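PDB 5X6S: acetylxylan esterase A from Aspergillus awamori, which removes acetyl side groups from the backbone of acetylated xylans and xylo-oligosaccharides, as a secreted serine esterase of carbohydrate esterase family 1. Local coordinates for residues A36-C40 with S119-T125; F136-Y142 with R191-Y197; I170-W176 with E212-Q216. All coordinates share one frame. Numbering follows the deposited sequence.

How the contacts relate
Contacts 1 and 2 reach the central sheet of an alpha/beta-hydrolase fold; contact 3 lies further out. Contact 1 sets the end of strand 33-37 against the start of helix 120-131. Contact 2 pairs neighbouring strands 138-142 and 193-199. Their centres are about 13 Å apart, and Ser-119 N lies 3.1 Å from Tyr-142 O, a probable hydrogen bond. Contact 3 joins helices 173-182 and 208-221, centre to centre about 16 Å from contact 2 and about 20 Å from contact 1. Ile-196 CD1 meets Thr-213 CG2 at 3.8 Å, linking contacts 2 and 3. Contact 1 closes first along the chain; contacts 2 and 3 interleave. Contact 1 holds the probable nucleophile, Ser-119; contact 3 lies away, near a glycan.

Contact 1 (A36-C40 with S119-T125); sequences AIHYC and SSGAMMT
The nucleophile elbow of an alpha/beta-hydrolase packs here against the end of strand 33-37 and the loop after it. Residues 36-37 are extended; 38-40 continue as loop. Ser-119, the probable nucleophile, has the strained backbone of the elbow (phi 54°, psi -120°) and sits at the N-cap of helix 120-131. Ser-119 CB lies 3.8 Å from Tyr-39 CB. Ser-119 OG hydrogen-bonds to His-259 NE2, consistent with a charge-relay pair, and is 2.4 Å from a water that accepts from Cys-40 N at 2.9 Å. Ser-120 starts the helix; its OG hydrogen-bonds to Trp-76 N, and its CB lies 3.6 Å from Cys-40 SG, which is disulfide-bonded to Cys-75. Gly-121 has its CA 4.6 Å from Ile-37 CA and makes a CA-H...O contact with Ile-37 O at 3.4 Å. A CB there would clash with Ile-37 O and His-38 O. Met-124 CG meets Ile-37 CD1 (chi1 m, chi2 t) at 3.9 Å. Thr-125 OG1 hydrogen-bonds to Gly-121 O at 2.8 Å.

Contact 2 (F136-Y142 with R191-Y197); sequences FAAATVY and RPRMQIY
This is a parallel strand pairing in the middle of the central sheet, between strands 138-142 and 193-199. The axes of 138-142 and 193-197 approach to 4.7 Å, with their directions 11° apart. Ala-138 pairs with Arg-193, then one-to-one to Tyr-142 with Tyr-197. The backbone ladder is Arg-193 N to Ala-137 O (3.1 Å), Ala-139 N to Arg-193 O (2.8 Å), Gln-195 N to Ala-139 O (2.9 Å), Val-141 N to Gln-195 O (2.7 Å) and Tyr-197 N to Val-141 O (2.7 Å). In this alpha/beta-hydrolase sheet, Ala-139, Val-141, Met-194 and Ile-196 point to the face covered by helices 120-131 and 208-221. Val-141 CG2 meets Ile-196 CD1 at 3.5 Å, and Ala-139 CB meets Met-194 SD at 3.8 Å. The face with Thr-140, Tyr-142, Gln-195 and Tyr-197 is more polar and meets helix 265-272. Thr-140 OG1 (chi1 m) donates to Gln-195 OE1 at 2.9 Å. The Tyr-142 and Tyr-197 rings (both chi1 m) stack offset, centroids 4.5 Å apart and planes at 21°; Tyr-142 OH hydrogen-bonds to Asp-268 OD1. A water links Ala-137 O (2.8 Å) to Arg-193 NE (3.0 Å), while the guanidinium hydrogen-bonds to Trp-271 O and makes a cation-pi contact with its ring.

Contact 3 (I170-W176 with E212-Q216); sequences ITTPEHW and ETCKQ. With NAG (2-acetamido-2-deoxy-beta-D-glucopyranose), chain C.
One carboxylate oxygen, Glu-212 OE1, accepts from two donors of the other segment: the indole Trp-176 NE1 at 2.7 Å and the backbone Thr-171 N at 2.9 Å. Both bonds are nearly straight. Glu-212 folds up to reach them, with chi1 and chi2 both m. Glu-212 OE2 forms a salt bridge with Lys-215 NZ at 2.7 Å, one turn on in helix 208-221, and also accepts a hydrogen bond from Gln-208 NE2. Lys-215 is extended beyond chi1 m, and its NZ donates to Thr-171 O at 2.8 Å.

Residues 170-172 are extended and lead into helix 173-182. Thr-172 is its N-cap: OG1 (chi1 p) accepts from His-175 N at 3.0 Å. Pro-173 opens the helix with its CA 4.3 Å from Lys-215 CA and 3.5 Å from Lys-215 O. Trp-176 CA lies 4.6 Å from Gln-216 CA, and Trp-176 CB 3.5 Å from Gln-216 CB. Gln-216 NE2 donates to Trp-176 O at 3.2 Å, while its OE1 accepts from Ala-147 N.

Trp-176 has chi1 m and chi2 123°. Glu-212 O lies over one ring face, and C8 of an N-acetylglucosamine of the protein's own glycan lies over the opposite face, 4.0 Å from Trp-176 CH2. Helix 208-221 follows strand 193-199 of the alpha/beta-hydrolase sheet, and Glu-212 and Lys-215 hold helix 173-182 and its lead-in against it. The buried carboxylate has its charge met by Lys-215.

Contact 1 (A36-C40 with S119-T125)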
# COMPACT_ATOMS: atom_id res chain seq x y z
N ALA A 36 -9.49 -5.04 -14.23
CA ALA A 36 -9.41 -5.83 -15.44
C ALA A 36 -9.49 -4.88 -16.65
O ALA A 36 -10.53 -4.22 -16.89
CB ALA A 36 -10.53 -6.89 -15.48
N ILE A 37 -8.38 -4.78 -17.41
CA ILE A 37 -8.18 -3.71 -18.37
C ILE A 37 -8.22 -4.20 -19.82
O ILE A 37 -7.43 -5.09 -20.20
CB ILE A 37 -6.86 -2.96 -18.12
CG1 ILE A 37 -6.72 -2.57 -16.63
CG2 ILE A 37 -6.75 -1.76 -19.08
CD1 ILE A 37 -5.38 -1.88 -16.26
N HIS A 38 -9.17 -3.66 -20.59
CA HIS A 38 -9.54 -4.19 -21.86
C HIS A 38 -8.51 -3.88 -22.99
O HIS A 38 -7.63 -3.03 -22.82
CB HIS A 38 -10.91 -3.65 -22.26
CG HIS A 38 -10.91 -2.20 -22.64
ND1 HIS A 38 -10.46 -1.75 -23.87
CD2 HIS A 38 -11.34 -1.11 -21.97
CE1 HIS A 38 -10.60 -0.44 -23.93
NE2 HIS A 38 -11.13 -0.02 -22.79
N TYR A 39 -8.64 -4.61 -24.10
CA TYR A 39 -7.79 -4.51 -25.33
C TYR A 39 -8.28 -3.42 -26.30
O TYR A 39 -9.38 -2.88 -26.16
CB TYR A 39 -7.75 -5.90 -26.00
CG TYR A 39 -9.10 -6.59 -26.00
CD1 TYR A 39 -10.15 -6.11 -26.80
CD2 TYR A 39 -9.37 -7.62 -25.11
CE1 TYR A 39 -11.42 -6.71 -26.77
CE2 TYR A 39 -10.62 -8.22 -25.05
CZ TYR A 39 -11.66 -7.76 -25.88
OH TYR A 39 -12.88 -8.34 -25.83
N CYS A 40 -7.49 -3.06 -27.31
CA CYS A 40 -7.97 -2.10 -28.35
C CYS A 40 -9.24 -2.58 -28.97
O CYS A 40 -9.46 -3.79 -29.03
CB CYS A 40 -6.96 -1.92 -29.48
SG CYS A 40 -5.35 -1.20 -29.04
N SER A 119 -3.50 -7.36 -24.16
CA SER A 119 -3.05 -6.54 -25.28
C SER A 119 -2.80 -5.08 -24.81
O SER A 119 -2.00 -4.91 -23.93
CB SER A 119 -4.03 -6.70 -26.45
OG SER A 119 -3.56 -6.07 -27.63
N SER A 120 -3.48 -4.08 -25.36
CA SER A 120 -3.40 -2.70 -24.87
C SER A 120 -3.59 -2.63 -23.35
O SER A 120 -2.87 -1.92 -22.65
CB SER A 120 -4.40 -1.80 -25.59
OG SER A 120 -4.13 -0.40 -25.33
N GLY A 121 -4.48 -3.45 -22.84
CA GLY A 121 -4.73 -3.48 -21.39
C GLY A 121 -3.60 -4.13 -20.63
O GLY A 121 -3.36 -3.77 -19.47
N ALA A 122 -2.89 -5.06 -21.28
CA ALA A 122 -1.68 -5.62 -20.65
C ALA A 122 -0.54 -4.59 -20.65
O ALA A 122 0.25 -4.55 -19.69
CB ALA A 122 -1.26 -6.90 -21.31
N MET A 123 -0.44 -3.81 -21.72
CA MET A 123 0.51 -2.69 -21.73
C MET A 123 0.22 -1.73 -20.54
O MET A 123 1.11 -1.32 -19.80
CB MET A 123 0.42 -1.90 -23.00
CG MET A 123 0.66 -2.70 -24.28
SD MET A 123 0.65 -1.56 -25.65
CE MET A 123 0.09 -2.58 -27.00
N MET A 124 -1.06 -1.41 -20.38
CA MET A 124 -1.49 -0.53 -19.28
C MET A 124 -1.27 -1.21 -17.93
O MET A 124 -0.92 -0.54 -16.94
CB MET A 124 -2.95 -0.11 -19.49
CG MET A 124 -3.50 0.76 -18.34
SD MET A 124 -2.54 2.23 -17.98
CE MET A 124 -3.25 3.35 -19.15
N THR A 125 -1.37 -2.54 -17.88
CA THR A 125 -1.08 -3.21 -16.63
C THR A 125 0.36 -2.94 -16.17
O THR A 125 0.60 -2.65 -14.99
CB THR A 125 -1.41 -4.74 -16.73
OG1 THR A 125 -2.82 -4.87 -16.93
CG2 THR A 125 -1.06 -5.49 -15.47
O HOH W 1 -5.25 -4.47 -28.39

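Contact 2 (F136-Y142 with R191-Y197)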
# COMPACT_ATOMS: atom_id res chain seq x y z
N PHE A 136 -1.03 -1.89 -5.68
CA PHE A 136 -1.21 -3.24 -6.22
C PHE A 136 -0.31 -4.28 -5.56
O PHE A 136 0.90 -4.09 -5.49
CB PHE A 136 -0.99 -3.25 -7.72
CG PHE A 136 -1.91 -2.33 -8.46
CD1 PHE A 136 -3.28 -2.60 -8.53
CD2 PHE A 136 -1.42 -1.15 -9.02
CE1 PHE A 136 -4.14 -1.73 -9.15
CE2 PHE A 136 -2.26 -0.26 -9.63
CZ PHE A 136 -3.64 -0.54 -9.72
N ALA A 137 -0.95 -5.37 -5.06
CA ALA A 137 -0.28 -6.50 -4.45
C ALA A 137 0.35 -7.40 -5.49
O ALA A 137 1.41 -7.99 -5.26
CB ALA A 137 -1.28 -7.29 -3.62
N ALA A 138 -0.29 -7.51 -6.67
CA ALA A 138 0.18 -8.38 -7.77
C ALA A 138 -0.53 -7.99 -9.02
O ALA A 138 -1.62 -7.34 -8.94
CB ALA A 138 -0.07 -9.87 -7.47
N ALA A 139 0.05 -8.36 -10.15
CA ALA A 139 -0.46 -8.04 -11.48
C ALA A 139 -0.24 -9.20 -12.38
O ALA A 139 0.81 -9.89 -12.25
CB ALA A 139 0.27 -6.86 -12.06
N THR A 140 -1.16 -9.40 -13.34
CA THR A 140 -1.01 -10.46 -14.38
C THR A 140 -1.13 -9.80 -15.73
O THR A 140 -2.14 -9.12 -16.01
CB THR A 140 -2.04 -11.64 -14.18
OG1 THR A 140 -1.78 -12.31 -12.93
CG2 THR A 140 -1.94 -12.69 -15.31
N VAL A 141 -0.15 -10.00 -16.59
CA VAL A 141 -0.04 -9.37 -17.89
C VAL A 141 -0.26 -10.43 -18.98
O VAL A 141 0.52 -11.41 -19.07
CB VAL A 141 1.35 -8.68 -18.05
CG1 VAL A 141 1.55 -8.04 -19.39
CG2 VAL A 141 1.58 -7.64 -16.94
N TYR A 142 -1.34 -10.27 -19.73
CA TYR A 142 -1.66 -11.13 -20.90
C TYR A 142 -1.25 -10.46 -22.23
O TYR A 142 -2.03 -9.70 -22.84
CB TYR A 142 -3.14 -11.58 -20.93
CG TYR A 142 -3.47 -12.57 -19.87
CD1 TYR A 142 -3.06 -13.91 -20.00
CD2 TYR A 142 -4.16 -12.20 -18.71
CE1 TYR A 142 -3.32 -14.82 -19.01
CE2 TYR A 142 -4.44 -13.16 -17.69
CZ TYR A 142 -4.03 -14.46 -17.88
OH TYR A 142 -4.27 -15.42 -16.95
N ARG A 191 5.90 -2.94 -4.36
CA ARG A 191 5.46 -3.00 -5.77
C ARG A 191 4.70 -4.32 -6.03
O ARG A 191 4.94 -5.31 -5.31
CB ARG A 191 6.66 -2.92 -6.69
CG ARG A 191 7.64 -1.76 -6.41
CD ARG A 191 8.85 -1.84 -7.35
NE ARG A 191 9.67 -0.64 -7.22
CZ ARG A 191 9.56 0.44 -7.98
NH1 ARG A 191 8.69 0.49 -8.95
NH2 ARG A 191 10.34 1.52 -7.74
N PRO A 192 3.81 -4.36 -7.03
CA PRO A 192 3.12 -5.65 -7.22
C PRO A 192 4.04 -6.78 -7.70
O PRO A 192 4.93 -6.54 -8.55
CB PRO A 192 2.07 -5.34 -8.31
CG PRO A 192 2.61 -4.11 -9.02
CD PRO A 192 3.34 -3.33 -7.97
N ARG A 193 3.78 -7.99 -7.22
CA ARG A 193 4.38 -9.21 -7.79
C ARG A 193 3.85 -9.35 -9.23
O ARG A 193 2.64 -9.30 -9.44
CB ARG A 193 3.99 -10.41 -6.95
CG ARG A 193 4.40 -10.35 -5.51
CD ARG A 193 3.90 -11.60 -4.74
NE ARG A 193 2.45 -11.57 -4.43
CZ ARG A 193 1.51 -12.22 -5.11
NH1 ARG A 193 1.84 -12.96 -6.14
NH2 ARG A 193 0.23 -12.12 -4.76
N MET A 194 4.75 -9.48 -10.21
CA MET A 194 4.42 -9.49 -11.61
C MET A 194 4.39 -10.90 -12.21
O MET A 194 5.32 -11.67 -12.03
CB MET A 194 5.40 -8.64 -12.41
CG MET A 194 5.57 -7.21 -11.97
SD MET A 194 3.98 -6.28 -11.95
CE MET A 194 3.64 -6.26 -13.67
N GLN A 195 3.34 -11.19 -12.97
CA GLN A 195 3.21 -12.43 -13.74
C GLN A 195 2.93 -12.06 -15.16
O GLN A 195 1.91 -11.39 -15.46
CB GLN A 195 2.06 -13.27 -13.18
CG GLN A 195 1.83 -14.57 -13.90
CD GLN A 195 0.66 -15.33 -13.29
OE1 GLN A 195 -0.51 -14.86 -13.33
NE2 GLN A 195 0.94 -16.47 -12.67
N ILE A 196 3.83 -12.47 -16.06
CA ILE A 196 3.85 -12.04 -17.46
C ILE A 196 3.61 -13.23 -18.41
O ILE A 196 4.46 -14.14 -18.49
CB ILE A 196 5.21 -11.38 -17.81
CG1 ILE A 196 5.62 -10.38 -16.73
CG2 ILE A 196 5.25 -10.83 -19.25
CD1 ILE A 196 4.66 -9.20 -16.50
N TYR A 197 2.49 -13.23 -19.14
CA TYR A 197 2.20 -14.23 -20.17
C TYR A 197 2.48 -13.66 -21.55
O TYR A 197 2.21 -12.49 -21.82
CB TYR A 197 0.73 -14.62 -20.17
CG TYR A 197 0.22 -15.46 -19.01
CD1 TYR A 197 -0.20 -14.88 -17.79
CD2 TYR A 197 0.08 -16.84 -19.15
CE1 TYR A 197 -0.72 -15.68 -16.76
CE2 TYR A 197 -0.47 -17.63 -18.13
CZ TYR A 197 -0.87 -17.06 -16.94
OH TYR A 197 -1.41 -17.88 -15.97
O HOH W 2 2.08 -9.15 -2.76
O HOH W 3 3.69 -6.56 -3.35

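Contact 3 (I170-W176 with E212-Q216)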
# COMPACT_ATOMS: atom_id res chain seq x y z
N ILE A 170 15.21 -3.51 -27.92
CA ILE A 170 15.90 -4.49 -27.09
C ILE A 170 16.94 -3.76 -26.27
O ILE A 170 17.82 -3.05 -26.82
CB ILE A 170 16.57 -5.63 -27.94
CG1 ILE A 170 15.52 -6.34 -28.79
CG2 ILE A 170 17.25 -6.65 -27.04
CD1 ILE A 170 16.04 -6.93 -30.10
N THR A 171 16.86 -3.92 -24.95
CA THR A 171 17.85 -3.30 -24.07
C THR A 171 18.04 -4.16 -22.82
O THR A 171 17.56 -5.27 -22.78
CB THR A 171 17.52 -1.81 -23.82
OG1 THR A 171 18.67 -1.14 -23.25
CG2 THR A 171 16.27 -1.66 -22.88
N THR A 172 18.73 -3.63 -21.82
CA THR A 172 19.12 -4.38 -20.64
C THR A 172 18.08 -4.29 -19.53
O THR A 172 17.30 -3.35 -19.53
CB THR A 172 20.42 -3.82 -20.06
OG1 THR A 172 20.23 -2.42 -19.83
CG2 THR A 172 21.63 -4.07 -21.06
N PRO A 173 18.10 -5.26 -18.60
CA PRO A 173 17.36 -5.17 -17.34
C PRO A 173 17.60 -3.84 -16.66
O PRO A 173 16.67 -3.22 -16.15
CB PRO A 173 17.92 -6.31 -16.49
CG PRO A 173 18.57 -7.28 -17.46
CD PRO A 173 18.71 -6.61 -18.80
N GLU A 174 18.85 -3.36 -16.72
CA GLU A 174 19.21 -2.10 -16.04
C GLU A 174 18.49 -0.90 -16.63
O GLU A 174 17.95 -0.06 -15.90
CB GLU A 174 20.72 -1.90 -16.03
CG GLU A 174 21.41 -2.86 -15.04
CD GLU A 174 21.51 -4.35 -15.51
OE1 GLU A 174 21.39 -4.66 -16.75
OE2 GLU A 174 21.73 -5.21 -14.62
N HIS A 175 18.48 -0.85 -17.94
CA HIS A 175 17.91 0.23 -18.68
C HIS A 175 16.34 0.22 -18.59
O HIS A 175 15.72 1.27 -18.32
CB HIS A 175 18.40 0.19 -20.13
CG HIS A 175 17.96 1.35 -20.95
ND1 HIS A 175 18.03 1.34 -22.32
CD2 HIS A 175 17.44 2.55 -20.61
CE1 HIS A 175 17.58 2.48 -22.80
NE2 HIS A 175 17.21 3.24 -21.78
N TRP A 176 15.73 -0.94 -18.79
CA TRP A 176 14.28 -1.04 -18.55
C TRP A 176 13.90 -0.70 -17.11
O TRP A 176 12.87 -0.06 -16.89
CB TRP A 176 13.71 -2.40 -18.90
CG TRP A 176 13.53 -2.68 -20.32
CD1 TRP A 176 14.08 -3.73 -21.01
CD2 TRP A 176 12.73 -1.96 -21.27
NE1 TRP A 176 13.69 -3.66 -22.33
CE2 TRP A 176 12.84 -2.61 -22.52
CE3 TRP A 176 11.90 -0.83 -21.19
CZ2 TRP A 176 12.20 -2.17 -23.67
CZ3 TRP A 176 11.26 -0.38 -22.33
CH2 TRP A 176 11.43 -1.04 -23.56
N GLU A 212 11.72 -8.55 -22.97
CA GLU A 212 11.97 -7.14 -22.53
C GLU A 212 11.22 -6.82 -21.24
O GLU A 212 11.72 -6.14 -20.39
CB GLU A 212 11.60 -6.18 -23.62
CG GLU A 212 12.44 -6.36 -24.89
CD GLU A 212 13.95 -6.47 -24.56
OE1 GLU A 212 14.56 -5.46 -24.11
OE2 GLU A 212 14.50 -7.58 -24.73
N THR A 213 10.03 -7.37 -21.09
CA THR A 213 9.23 -7.17 -19.86
C THR A 213 9.81 -7.92 -18.68
O THR A 213 9.86 -7.40 -17.55
CB THR A 213 7.74 -7.59 -20.10
OG1 THR A 213 7.19 -6.84 -21.20
CG2 THR A 213 6.93 -7.36 -18.86
N CYS A 214 10.25 -9.17 -18.89
CA CYS A 214 10.84 -9.94 -17.83
C CYS A 214 12.17 -9.31 -17.39
O CYS A 214 12.46 -9.28 -16.19
CB CYS A 214 11.04 -11.39 -18.29
SG CYS A 214 9.46 -12.34 -18.40
N LYS A 215 12.94 -8.82 -18.35
CA LYS A 215 14.14 -8.00 -18.06
C LYS A 215 13.78 -6.83 -17.17
O LYS A 215 14.40 -6.64 -16.10
CB LYS A 215 14.73 -7.47 -19.36
CG LYS A 215 15.53 -8.47 -20.20
CD LYS A 215 15.83 -7.85 -21.54
CE LYS A 215 16.78 -8.64 -22.39
NZ LYS A 215 16.98 -7.88 -23.67
N GLN A 216 12.79 -6.05 -17.60
CA GLN A 216 12.35 -4.86 -16.83
C GLN A 216 12.10 -5.18 -15.37
O GLN A 216 12.73 -4.57 -14.47
CB GLN A 216 11.12 -4.26 -17.45
CG GLN A 216 10.58 -3.06 -16.68
CD GLN A 216 9.60 -2.26 -17.52
OE1 GLN A 216 8.53 -2.73 -17.85
NE2 GLN A 216 10.00 -1.06 -17.91
C1 NAG C . 13.53 5.50 -26.64
C2 NAG C . 14.80 4.85 -26.07
C3 NAG C . 15.68 5.85 -25.33
C4 NAG C . 15.98 7.02 -26.22
C5 NAG C . 14.69 7.61 -26.77
C6 NAG C . 15.01 8.66 -27.77
C7 NAG C . 14.77 2.55 -25.36
C8 NAG C . 14.33 1.55 -24.35
N2 NAG C . 14.50 3.80 -25.13
O3 NAG C . 16.91 5.23 -25.02
O4 NAG C . 16.76 7.96 -25.47
O5 NAG C . 13.88 6.64 -27.43
O6 NAG C . 13.79 9.33 -27.98
O7 NAG C . 15.32 2.20 -26.37